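Local coordinates for protein MgGH51 (Meripilus giganteus, PDB 6ZQ0) that probably hydrolyses terminal, non-reducing alpha-L-arabinofuranosyl residues from arabinose-containing polysaccharides, as an alpha-L-arabinofuranosidase of glycoside hydrolase family 51, at residues M21-N26 against G259-V264; N350-A355 against I380-A385; A480-H485 against P493-Y498. All coordinates share one frame; numbering follows the deposited sequence.

Overall arrangement
The three contacts follow one another along the chain and all touch the bound LXE, which lies where the parallel strands of the (beta/alpha)8 barrel end. Contact 1 joins the loop leaving strand 20-21 to the loop between strands 257-258 and 264-265, contact 2 joins the chain just beyond strands 345-348 and 378-381, and contact 3 begins just after strand 474-479, the last of that sheet. The centres of contacts 1 and 3 lie about 12 Å apart, and they meet directly: Asn-26 bonds to Leu-483 and His-485. The centre of contact 2 lies about 19 Å from that of contact 1 and about 23 Å from that of contact 3. Loops from separate barrel strands therefore line one ligand pocket.

Contact 1: M21-N26 against G259-V264; sequences MFEDIN and GDWGYV. With LXE ([(1~{S},2~{S},3~{S},4~{S})-2-(hydroxymethyl)-3,4-bis(oxidanyl)cyclopentyl]azanium), chain G.
Glu-23 and Asp-24 each accept a hydrogen bond from an aromatic side chain of residues 259-264, while Ile-25 lies against the indole of Trp-261. Residues 22-26 leave strand 20-21, the first strand of the (beta/alpha)8 barrel, and bring Glu-23 to the bound LXE.

Two polar joints hold the loops together. Trp-261 NE1 meets Glu-23 OE1 at 2.9 Å with an almost straight N-H...O angle of 173°; the oxygen lies near the indole plane, whereas the nitrogen stands above the plane of the carboxylate. Asn-232 N gives OE1 a further bond, and OE2 accepts a very short one, 2.5 Å, from LXE O3'. Glutamate suits this place because its chain, starting between the backbone N and carbonyl carbon (chi1 70°) and then extended, carries one oxygen to the ligand and the other to the protein. At the second joint Tyr-263 OH donates to Asp-24 OD1 over 2.6 Å, again from above the carboxylate plane. The same carboxylate also binds the amides of Gly-29 and Asp-30, so it ties the N-terminal end of helix 29-33 to the tyrosine.

The apolar part is a CH-pi contact. Ile-25 CG1 sits 3.6 Å from the centroid of the five-membered ring of Trp-261, only 6° off its normal, and CD1 continues over the six-membered ring to within 3.5 Å of CZ2. Isoleucine suits the place because CG1, anti to the backbone N, and CD1 lie in succession over the indole. With the indole of Trp-261 cut back to an alanine, Glu-23 OE1 would probably keep only the Asn-232 amide of its two protein donors described here, and a gap would open over Ile-25. At the ligand end of the indole, Trp-261 CZ2 lies 3.5 Å from LXE O3', which is close to the ring plane.

Contact 2: N350-A355 against I380-A385; sequences NEDFFA and IATTNA. With LXE ([(1~{S},2~{S},3~{S},4~{S})-2-(hydroxymethyl)-3,4-bis(oxidanyl)cyclopentyl]azanium), chain G.
Asp-352 and Thr-382 grip each other through two hydrogen bonds that fasten the turn after strand 345-348 to the chain leaving strand 378-381. Asp-352 can be followed outward. Its CB lies 3.0 Å from Thr-382 OG1 and, more loosely, near the methyl CG2 of Thr-383. With CG beside the backbone N (chi1 -73°), the side chain stays close to its own amide, and Thr-382 OG1 meets both, lying 3.3 Å from Asp-352 CG. At the tip OD2 accepts the threonine hydroxyl over 2.7 Å through its anti lone pair, while OD1 makes a salt bridge to Arg-362 of helix 359-373. In return Thr-382 OG1 accepts from Asp-352 N at 3.0 Å. One hydroxyl thus serves as donor and acceptor at once, which explains why a short hydroxyl side chain suits this buried spot.

Beyond this pair the contact becomes packing. Phe-353 brings its ring edge to the backbone of Thr-382, CD2 lying 3.3 Å from Thr-382 O near the ring plane. The amide of Asn-384 is nearly parallel to that ring, the planes 11° apart, with OD1 3.9 Å from Phe-353 CB. Thr-383 CG2 rests on the carbonyl of Asp-352.

The residues just before the aspartate face the ligand. Asn-350 ND2 donates to LXE O2' at 3.2 Å and also bonds Glu-234. Glu-351 OE2 approaches LXE C1' to 3.1 Å while holding His-400 ND1. An Asn-Glu pair at the end of the fourth barrel strand is a hallmark of clan GH-A glycoside hydrolases, in which that glutamate acts as the acid/base; the position of Glu-351 is consistent with this role, and Asp-352 with Thr-382 anchors the turn immediately behind it in the (beta/alpha)8 active site.

Contact 3: A480-H485 against P493-Y498; sequences APLLQH and PDLVSY. With LXE ([(1~{S},2~{S},3~{S},4~{S})-2-(hydroxymethyl)-3,4-bis(oxidanyl)cyclopentyl]azanium), chain G.
Leu-483, Gln-484 and His-485 pair in parallel register with Val-496, Ser-497 and Tyr-498, the short strands running 20° apart and joined by Gln-484 N to Val-496 O and Tyr-498 N to Gln-484 O, each 2.9 Å. At the start of the pairing, Leu-495 N and Val-496 N bond the carbonyls of Pro-481 and Leu-482.

On one face Leu-483 and Val-496 lie side by side, CD2 to CB 3.7 Å, and Leu-483 CD2 also reaches the edge of the Tyr-498 ring. Starting between its backbone N and carbonyl carbon (chi1 50°), the tyrosine folds back over the neighbouring strand: Gln-484 O stands 3.4 Å above the centre of its ring, and its edge turns to the face of the His-485 imidazole in an offset T-shaped stack, centroids 5.4 Å apart. Tyr-498 OH goes on to bond His-27 O, while His-485 ND1 binds Asn-487 N.

The other face is polar. The extended Gln-484 brings OE1 within 2.6 Å of Ser-497 OG, which donates to it; NE2 is held by Thr-489. Serine suits the place because its short side chain puts a donor hydroxyl against the amide oxygen of Gln-484. Near the ligand, Pro-481, which follows a cis peptide bond, lays CG 3.1 Å from Asp-494 OD1, and a water donates to both Ala-480 O and Pro-493 O.

Strand 503-505 adds antiparallel to 496-498, completing a small mixed three-stranded sheet that closely follows the last strand of the (beta/alpha)8 barrel; the loop between them packs Ala-480 and Pro-481 against the hydroxymethyl end of LXE.

Contact 1: M21-N26 against G259-V264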
loop_
_atom_site.group_PDB
_atom_site.type_symbol
_atom_site.label_atom_id
_atom_site.label_comp_id
_atom_site.label_asym_id
_atom_site.label_seq_id
_atom_site.Cartn_x
_atom_site.Cartn_y
_atom_site.Cartn_z
ATOM N N MET A 21 -1.786 4.271 4.407
ATOM C CA MET A 21 -1.218 5.162 3.363
ATOM C C MET A 21 -0.512 4.261 2.356
ATOM O O MET A 21 0.406 3.572 2.749
ATOM C CB MET A 21 -0.212 6.140 3.964
ATOM C CG MET A 21 0.349 7.120 2.945
ATOM S SD MET A 21 1.724 6.478 2.004
ATOM C CE MET A 21 2.081 7.891 0.973
ATOM N N PHE A 22 -0.991 4.257 1.124
ATOM C CA PHE A 22 -0.445 3.380 0.072
ATOM C C PHE A 22 0.075 4.215 -1.087
ATOM O O PHE A 22 -0.588 5.110 -1.593
ATOM C CB PHE A 22 -1.483 2.373 -0.386
ATOM C CG PHE A 22 -0.877 1.378 -1.340
ATOM C CD1 PHE A 22 -0.802 1.659 -2.664
ATOM C CD2 PHE A 22 -0.346 0.182 -0.895
ATOM C CE1 PHE A 22 -0.194 0.773 -3.540
ATOM C CE2 PHE A 22 0.263 -0.701 -1.773
ATOM C CZ PHE A 22 0.324 -0.418 -3.093
ATOM N N GLU A 23 1.284 3.865 -1.527
ATOM C CA GLU A 23 1.724 4.138 -2.902
ATOM C C GLU A 23 2.578 2.953 -3.286
ATOM O O GLU A 23 3.002 2.211 -2.350
ATOM C CB GLU A 23 2.552 5.413 -2.982
ATOM C CG GLU A 23 3.908 5.263 -2.339
ATOM C CD GLU A 23 4.733 6.524 -2.274
ATOM O OE1 GLU A 23 5.041 7.068 -3.329
ATOM O OE2 GLU A 23 5.114 6.910 -1.170
ATOM N N ASP A 24 2.825 2.796 -4.579
ATOM C CA ASP A 24 3.789 1.770 -5.041
ATOM C C ASP A 24 5.205 2.260 -4.722
ATOM O O ASP A 24 5.765 3.064 -5.503
ATOM C CB ASP A 24 3.612 1.427 -6.509
ATOM C CG ASP A 24 4.033 0.001 -6.823
ATOM O OD1 ASP A 24 4.931 -0.465 -6.113
ATOM O OD2 ASP A 24 3.392 -0.623 -7.717
ATOM N N ILE A 25 5.754 1.738 -3.637
ATOM C CA ILE A 25 7.108 2.066 -3.109
ATOM C C ILE A 25 7.630 0.748 -2.526
ATOM O O ILE A 25 6.808 -0.042 -2.064
ATOM C CB ILE A 25 7.091 3.182 -2.072
ATOM C CG1 ILE A 25 8.508 3.565 -1.651
ATOM C CG2 ILE A 25 6.230 2.823 -0.855
ATOM C CD1 ILE A 25 8.551 4.691 -0.636
ATOM N N ASN A 26 8.899 0.424 -2.694
ATOM C CA ASN A 26 9.444 -0.870 -2.207
ATOM C C ASN A 26 8.703 -2.045 -2.851
ATOM O O ASN A 26 8.497 -3.068 -2.169
ATOM C CB ASN A 26 9.283 -1.005 -0.692
ATOM C CG ASN A 26 9.755 0.202 0.085
ATOM O OD1 ASN A 26 10.797 0.779 -0.246
ATOM N ND2 ASN A 26 9.035 0.538 1.144
ATOM N N GLY A 259 7.458 4.793 -12.468
ATOM C CA GLY A 259 7.051 5.330 -11.171
ATOM C C GLY A 259 8.142 6.212 -10.619
ATOM O O GLY A 259 9.171 6.416 -11.296
ATOM N N ASP A 260 8.004 6.576 -9.361
ATOM C CA ASP A 260 8.875 7.584 -8.707
ATOM C C ASP A 260 9.861 6.901 -7.768
ATOM O O ASP A 260 10.536 7.627 -6.976
ATOM C CB ASP A 260 7.945 8.644 -8.137
ATOM C CG ASP A 260 7.264 9.289 -9.329
ATOM O OD1 ASP A 260 8.024 9.762 -10.254
ATOM O OD2 ASP A 260 5.996 9.198 -9.430
ATOM N N TRP A 261 10.044 5.587 -7.896
ATOM C CA TRP A 261 10.927 4.826 -6.976
ATOM C C TRP A 261 11.868 3.898 -7.731
ATOM O O TRP A 261 12.372 2.913 -7.101
ATOM C CB TRP A 261 10.079 4.112 -5.922
ATOM C CG TRP A 261 9.331 5.085 -5.071
ATOM C CD1 TRP A 261 7.990 5.356 -5.076
ATOM C CD2 TRP A 261 9.916 5.956 -4.088
ATOM N NE1 TRP A 261 7.705 6.298 -4.112
ATOM C CE2 TRP A 261 8.874 6.705 -3.518
ATOM C CE3 TRP A 261 11.217 6.143 -3.605
ATOM C CZ2 TRP A 261 9.083 7.616 -2.481
ATOM C CZ3 TRP A 261 11.429 7.039 -2.583
ATOM C CH2 TRP A 261 10.367 7.760 -2.019
ATOM N N GLY A 262 12.138 4.220 -8.999
ATOM C CA GLY A 262 13.213 3.571 -9.784
ATOM C C GLY A 262 12.703 2.416 -10.621
ATOM O O GLY A 262 13.520 1.729 -11.288
ATOM N N TYR A 263 11.411 2.102 -10.563
ATOM C CA TYR A 263 10.898 0.967 -11.354
ATOM C C TYR A 263 9.628 1.338 -12.100
ATOM O O TYR A 263 8.867 2.227 -11.721
ATOM C CB TYR A 263 10.681 -0.289 -10.496
ATOM C CG TYR A 263 9.810 -0.098 -9.283
ATOM C CD1 TYR A 263 10.364 0.282 -8.079
ATOM C CD2 TYR A 263 8.454 -0.384 -9.317
ATOM C CE1 TYR A 263 9.570 0.412 -6.941
ATOM C CE2 TYR A 263 7.649 -0.241 -8.187
ATOM C CZ TYR A 263 8.211 0.144 -6.997
ATOM O OH TYR A 263 7.431 0.262 -5.863
ATOM N N VAL A 264 9.390 0.543 -13.130
ATOM C CA VAL A 264 8.146 0.604 -13.946
ATOM C C VAL A 264 6.976 0.061 -13.124
ATOM O O VAL A 264 7.085 -0.979 -12.467
ATOM C CB VAL A 264 8.317 -0.164 -15.264
ATOM C CG1 VAL A 264 6.984 -0.242 -15.981
ATOM C CG2 VAL A 264 9.343 0.486 -16.169
HETATM C "C1'" LXE G . 6.598 11.294 1.850
HETATM C "C2'" LXE G . 6.184 11.033 0.422
HETATM O "O2'" LXE G . 4.886 11.501 0.034
HETATM C "C3'" LXE G . 6.260 9.519 0.273
HETATM O "O3'" LXE G . 6.222 9.138 -1.130
HETATM C "C4'" LXE G . 7.514 9.144 1.077
HETATM C "C5'" LXE G . 7.576 7.757 1.763
HETATM O "O5'" LXE G . 6.470 7.497 2.637
HETATM C "C6'" LXE G . 7.638 10.268 2.122
HETATM N "N1'" LXE G . 8.925 10.970 2.132
#

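Contact 2: N350-A355 against I380-A385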
loop_
_atom_site.group_PDB
_atom_site.type_symbol
_atom_site.label_atom_id
_atom_site.label_comp_id
_atom_site.label_asym_id
_atom_site.label_seq_id
_atom_site.Cartn_x
_atom_site.Cartn_y
_atom_site.Cartn_z
ATOM N N ASN A 350 0.458 16.060 -3.618
ATOM C CA ASN A 350 1.289 15.370 -2.614
ATOM C C ASN A 350 2.404 16.330 -2.201
ATOM O O ASN A 350 3.135 16.788 -3.080
ATOM C CB ASN A 350 1.928 14.118 -3.204
ATOM C CG ASN A 350 2.764 13.394 -2.190
ATOM O OD1 ASN A 350 2.235 13.004 -1.138
ATOM N ND2 ASN A 350 4.060 13.338 -2.456
ATOM N N GLU A 351 2.526 16.618 -0.918
ATOM C CA GLU A 351 3.685 17.346 -0.330
ATOM C C GLU A 351 3.991 18.592 -1.157
ATOM O O GLU A 351 5.109 18.741 -1.668
ATOM C CB GLU A 351 4.892 16.421 -0.217
ATOM C CG GLU A 351 4.641 15.317 0.792
ATOM C CD GLU A 351 5.890 14.651 1.334
ATOM O OE1 GLU A 351 6.914 14.655 0.618
ATOM O OE2 GLU A 351 5.850 14.202 2.508
ATOM N N ASP A 352 2.981 19.431 -1.352
ATOM C CA ASP A 352 3.148 20.649 -2.187
ATOM C C ASP A 352 3.922 21.714 -1.386
ATOM O O ASP A 352 4.244 22.777 -1.954
ATOM C CB ASP A 352 1.812 21.082 -2.791
ATOM C CG ASP A 352 1.393 20.133 -3.892
ATOM O OD1 ASP A 352 1.924 20.252 -5.053
ATOM O OD2 ASP A 352 0.631 19.211 -3.582
ATOM N N PHE A 353 4.286 21.436 -0.137
ATOM C CA PHE A 353 5.298 22.271 0.546
ATOM C C PHE A 353 6.597 22.255 -0.262
ATOM O O PHE A 353 7.377 23.178 -0.037
ATOM C CB PHE A 353 5.450 21.864 2.000
ATOM C CG PHE A 353 5.780 20.419 2.261
ATOM C CD1 PHE A 353 7.088 19.963 2.197
ATOM C CD2 PHE A 353 4.790 19.550 2.668
ATOM C CE1 PHE A 353 7.379 18.639 2.479
ATOM C CE2 PHE A 353 5.088 18.238 2.988
ATOM C CZ PHE A 353 6.378 17.786 2.867
ATOM N N PHE A 354 6.825 21.307 -1.190
ATOM C CA PHE A 354 8.022 21.327 -2.075
ATOM C C PHE A 354 7.857 22.293 -3.247
ATOM O O PHE A 354 8.832 22.538 -3.982
ATOM C CB PHE A 354 8.354 19.912 -2.536
ATOM C CG PHE A 354 9.075 19.101 -1.497
ATOM C CD1 PHE A 354 10.307 19.537 -1.007
ATOM C CD2 PHE A 354 8.548 17.919 -1.008
ATOM C CE1 PHE A 354 11.006 18.782 -0.071
ATOM C CE2 PHE A 354 9.253 17.157 -0.088
ATOM C CZ PHE A 354 10.480 17.589 0.387
ATOM N N ALA A 355 6.644 22.805 -3.457
ATOM C CA ALA A 355 6.306 23.726 -4.561
ATOM C C ALA A 355 5.318 24.753 -4.037
ATOM O O ALA A 355 4.238 24.931 -4.594
ATOM C CB ALA A 355 5.805 22.985 -5.768
ATOM N N ILE A 380 -8.288 18.216 0.740
ATOM C CA ILE A 380 -7.159 18.281 1.694
ATOM C C ILE A 380 -5.972 18.954 1.009
ATOM O O ILE A 380 -5.531 18.469 -0.043
ATOM C CB ILE A 380 -6.794 16.855 2.151
ATOM C CG1 ILE A 380 -8.010 16.119 2.694
ATOM C CG2 ILE A 380 -5.663 16.936 3.158
ATOM C CD1 ILE A 380 -7.768 14.639 2.829
ATOM N N ALA A 381 -5.447 20.002 1.630
ATOM C CA ALA A 381 -4.265 20.761 1.207
ATOM C C ALA A 381 -2.996 20.086 1.732
ATOM O O ALA A 381 -3.021 19.413 2.791
ATOM C CB ALA A 381 -4.350 22.180 1.694
ATOM N N THR A 382 -1.921 20.176 0.979
ATOM C CA THR A 382 -0.717 19.370 1.240
ATOM C C THR A 382 0.485 20.240 1.590
ATOM O O THR A 382 1.537 19.692 1.910
ATOM C CB THR A 382 -0.377 18.499 0.029
ATOM O OG1 THR A 382 0.037 19.402 -0.992
ATOM C CG2 THR A 382 -1.546 17.665 -0.423
ATOM N N THR A 383 0.338 21.557 1.505
ATOM C CA THR A 383 1.371 22.468 2.006
ATOM C C THR A 383 1.366 22.425 3.530
ATOM O O THR A 383 0.436 21.894 4.136
ATOM C CB THR A 383 1.169 23.895 1.485
ATOM O OG1 THR A 383 -0.222 24.192 1.506
ATOM C CG2 THR A 383 1.785 24.091 0.123
ATOM N N ASN A 384 2.393 23.010 4.127
ATOM C CA ASN A 384 2.451 23.228 5.587
ATOM C C ASN A 384 1.229 24.041 5.994
ATOM O O ASN A 384 0.868 24.942 5.276
ATOM C CB ASN A 384 3.725 23.947 6.006
ATOM C CG ASN A 384 4.963 23.131 5.717
ATOM O OD1 ASN A 384 4.948 21.899 5.871
ATOM N ND2 ASN A 384 6.032 23.819 5.350
ATOM N N ALA A 385 0.602 23.692 7.099
ATOM C CA ALA A 385 -0.652 24.325 7.523
ATOM C C ALA A 385 -0.432 25.850 7.619
ATOM O O ALA A 385 0.523 26.289 8.282
ATOM C CB ALA A 385 -1.117 23.729 8.824
HETATM C "C1'" LXE G . 6.598 11.294 1.850
HETATM C "C2'" LXE G . 6.184 11.033 0.422
HETATM O "O2'" LXE G . 4.886 11.501 0.034
HETATM C "C3'" LXE G . 6.260 9.519 0.273
HETATM O "O3'" LXE G . 6.222 9.138 -1.130
HETATM C "C4'" LXE G . 7.514 9.144 1.077
HETATM C "C5'" LXE G . 7.576 7.757 1.763
HETATM O "O5'" LXE G . 6.470 7.497 2.637
HETATM C "C6'" LXE G . 7.638 10.268 2.122
HETATM N "N1'" LXE G . 8.925 10.970 2.132
#

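Contact 3: A480-H485 against P493-Y498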
loop_
_atom_site.group_PDB
_atom_site.type_symbol
_atom_site.label_atom_id
_atom_site.label_comp_id
_atom_site.label_asym_id
_atom_site.label_seq_id
_atom_site.Cartn_x
_atom_site.Cartn_y
_atom_site.Cartn_z
ATOM N N ALA A 480 3.597 5.655 7.374
ATOM C CA ALA A 480 4.091 5.440 5.999
ATOM C C ALA A 480 5.586 5.199 6.011
ATOM O O ALA A 480 6.293 5.811 6.808
ATOM C CB ALA A 480 3.786 6.622 5.123
ATOM N N PRO A 481 6.122 4.426 5.057
ATOM C CA PRO A 481 5.322 3.616 4.138
ATOM C C PRO A 481 4.680 2.391 4.794
ATOM O O PRO A 481 5.105 1.907 5.802
ATOM C CB PRO A 481 6.334 3.142 3.085
ATOM C CG PRO A 481 7.514 4.041 3.258
ATOM C CD PRO A 481 7.527 4.408 4.716
ATOM N N LEU A 482 3.696 1.846 4.095
ATOM C CA LEU A 482 2.930 0.694 4.568
ATOM C C LEU A 482 3.686 -0.592 4.327
ATOM O O LEU A 482 3.659 -1.475 5.204
ATOM C CB LEU A 482 1.601 0.701 3.807
ATOM C CG LEU A 482 0.627 -0.415 4.186
ATOM C CD1 LEU A 482 0.203 -0.333 5.618
ATOM C CD2 LEU A 482 -0.615 -0.337 3.310
ATOM N N LEU A 483 4.208 -0.765 3.110
ATOM C CA LEU A 483 4.654 -2.083 2.611
ATOM C C LEU A 483 6.102 -2.024 2.150
ATOM O O LEU A 483 6.518 -1.019 1.582
ATOM C CB LEU A 483 3.710 -2.530 1.496
ATOM C CG LEU A 483 2.367 -3.058 1.991
ATOM C CD1 LEU A 483 1.515 -3.390 0.812
ATOM C CD2 LEU A 483 2.503 -4.278 2.851
ATOM N N GLN A 484 6.795 -3.131 2.319
ATOM C CA GLN A 484 8.186 -3.262 1.854
ATOM C C GLN A 484 8.440 -4.664 1.317
ATOM O O GLN A 484 8.370 -5.664 2.108
ATOM C CB GLN A 484 9.121 -2.959 3.006
ATOM C CG GLN A 484 10.568 -3.238 2.700
ATOM C CD GLN A 484 11.394 -3.269 3.951
ATOM O OE1 GLN A 484 10.890 -3.415 5.080
ATOM N NE2 GLN A 484 12.689 -3.234 3.739
ATOM N N HIS A 485 8.865 -4.732 0.068
ATOM C CA HIS A 485 9.496 -5.964 -0.471
ATOM C C HIS A 485 10.960 -5.955 0.006
ATOM O O HIS A 485 11.664 -5.036 -0.380
ATOM C CB HIS A 485 9.409 -6.035 -1.980
ATOM C CG HIS A 485 9.653 -7.423 -2.463
ATOM N ND1 HIS A 485 10.783 -8.155 -2.097
ATOM C CD2 HIS A 485 8.889 -8.237 -3.235
ATOM C CE1 HIS A 485 10.680 -9.374 -2.625
ATOM N NE2 HIS A 485 9.536 -9.452 -3.330
ATOM N N PRO A 493 12.012 2.818 7.838
ATOM C CA PRO A 493 11.305 1.567 8.057
ATOM C C PRO A 493 9.887 1.545 7.467
ATOM O O PRO A 493 9.377 2.567 7.079
ATOM C CB PRO A 493 11.141 1.539 9.588
ATOM C CG PRO A 493 10.972 2.974 9.948
ATOM C CD PRO A 493 11.848 3.725 8.973
ATOM N N ASP A 494 9.312 0.353 7.374
ATOM C CA ASP A 494 7.998 0.124 6.728
ATOM C C ASP A 494 7.106 -0.665 7.665
ATOM O O ASP A 494 7.586 -1.462 8.467
ATOM C CB ASP A 494 8.179 -0.560 5.375
ATOM C CG ASP A 494 9.169 0.243 4.557
ATOM O OD1 ASP A 494 8.759 1.270 3.992
ATOM O OD2 ASP A 494 10.322 -0.196 4.420
ATOM N N LEU A 495 5.806 -0.498 7.537
ATOM C CA LEU A 495 4.900 -1.131 8.508
ATOM C C LEU A 495 4.887 -2.644 8.402
ATOM O O LEU A 495 4.837 -3.333 9.443
ATOM C CB LEU A 495 3.500 -0.552 8.349
ATOM C CG LEU A 495 2.664 -0.704 9.610
ATOM C CD1 LEU A 495 3.167 0.195 10.712
ATOM C CD2 LEU A 495 1.202 -0.413 9.317
ATOM N N VAL A 496 4.861 -3.147 7.182
ATOM C CA VAL A 496 4.678 -4.581 6.890
ATOM C C VAL A 496 5.698 -4.926 5.820
ATOM O O VAL A 496 5.781 -4.193 4.796
ATOM C CB VAL A 496 3.248 -4.868 6.465
ATOM C CG1 VAL A 496 3.113 -6.294 5.964
ATOM C CG2 VAL A 496 2.267 -4.596 7.601
ATOM N N SER A 497 6.495 -5.959 6.070
ATOM C CA SER A 497 7.533 -6.339 5.103
ATOM C C SER A 497 7.188 -7.733 4.587
ATOM O O SER A 497 6.426 -8.450 5.253
ATOM C CB SER A 497 8.877 -6.258 5.693
ATOM O OG SER A 497 9.139 -4.991 6.281
ATOM N N TYR A 498 7.823 -8.143 3.500
ATOM C CA TYR A 498 7.558 -9.454 2.895
ATOM C C TYR A 498 8.650 -9.764 1.879
ATOM O O TYR A 498 9.340 -8.862 1.351
ATOM C CB TYR A 498 6.171 -9.537 2.240
ATOM C CG TYR A 498 5.916 -8.374 1.326
ATOM C CD1 TYR A 498 6.354 -8.376 0.013
ATOM C CD2 TYR A 498 5.297 -7.237 1.794
ATOM C CE1 TYR A 498 6.192 -7.282 -0.822
ATOM C CE2 TYR A 498 5.167 -6.114 0.995
ATOM C CZ TYR A 498 5.607 -6.140 -0.312
ATOM O OH TYR A 498 5.436 -5.038 -1.097
HETATM C "C1'" LXE G . 6.598 11.294 1.850
HETATM C "C2'" LXE G . 6.184 11.033 0.422
HETATM O "O2'" LXE G . 4.886 11.501 0.034
HETATM C "C3'" LXE G . 6.260 9.519 0.273
HETATM O "O3'" LXE G . 6.222 9.138 -1.130
HETATM C "C4'" LXE G . 7.514 9.144 1.077
HETATM C "C5'" LXE G . 7.576 7.757 1.763
HETATM O "O5'" LXE G . 6.470 7.497 2.637
HETATM C "C6'" LXE G . 7.638 10.268 2.122
HETATM N "N1'" LXE G . 8.925 10.970 2.132
HETATM O O HOH W 1 9.049 5.292 7.471
HETATM O O HOH W 2 11.231 -1.757 7.254
#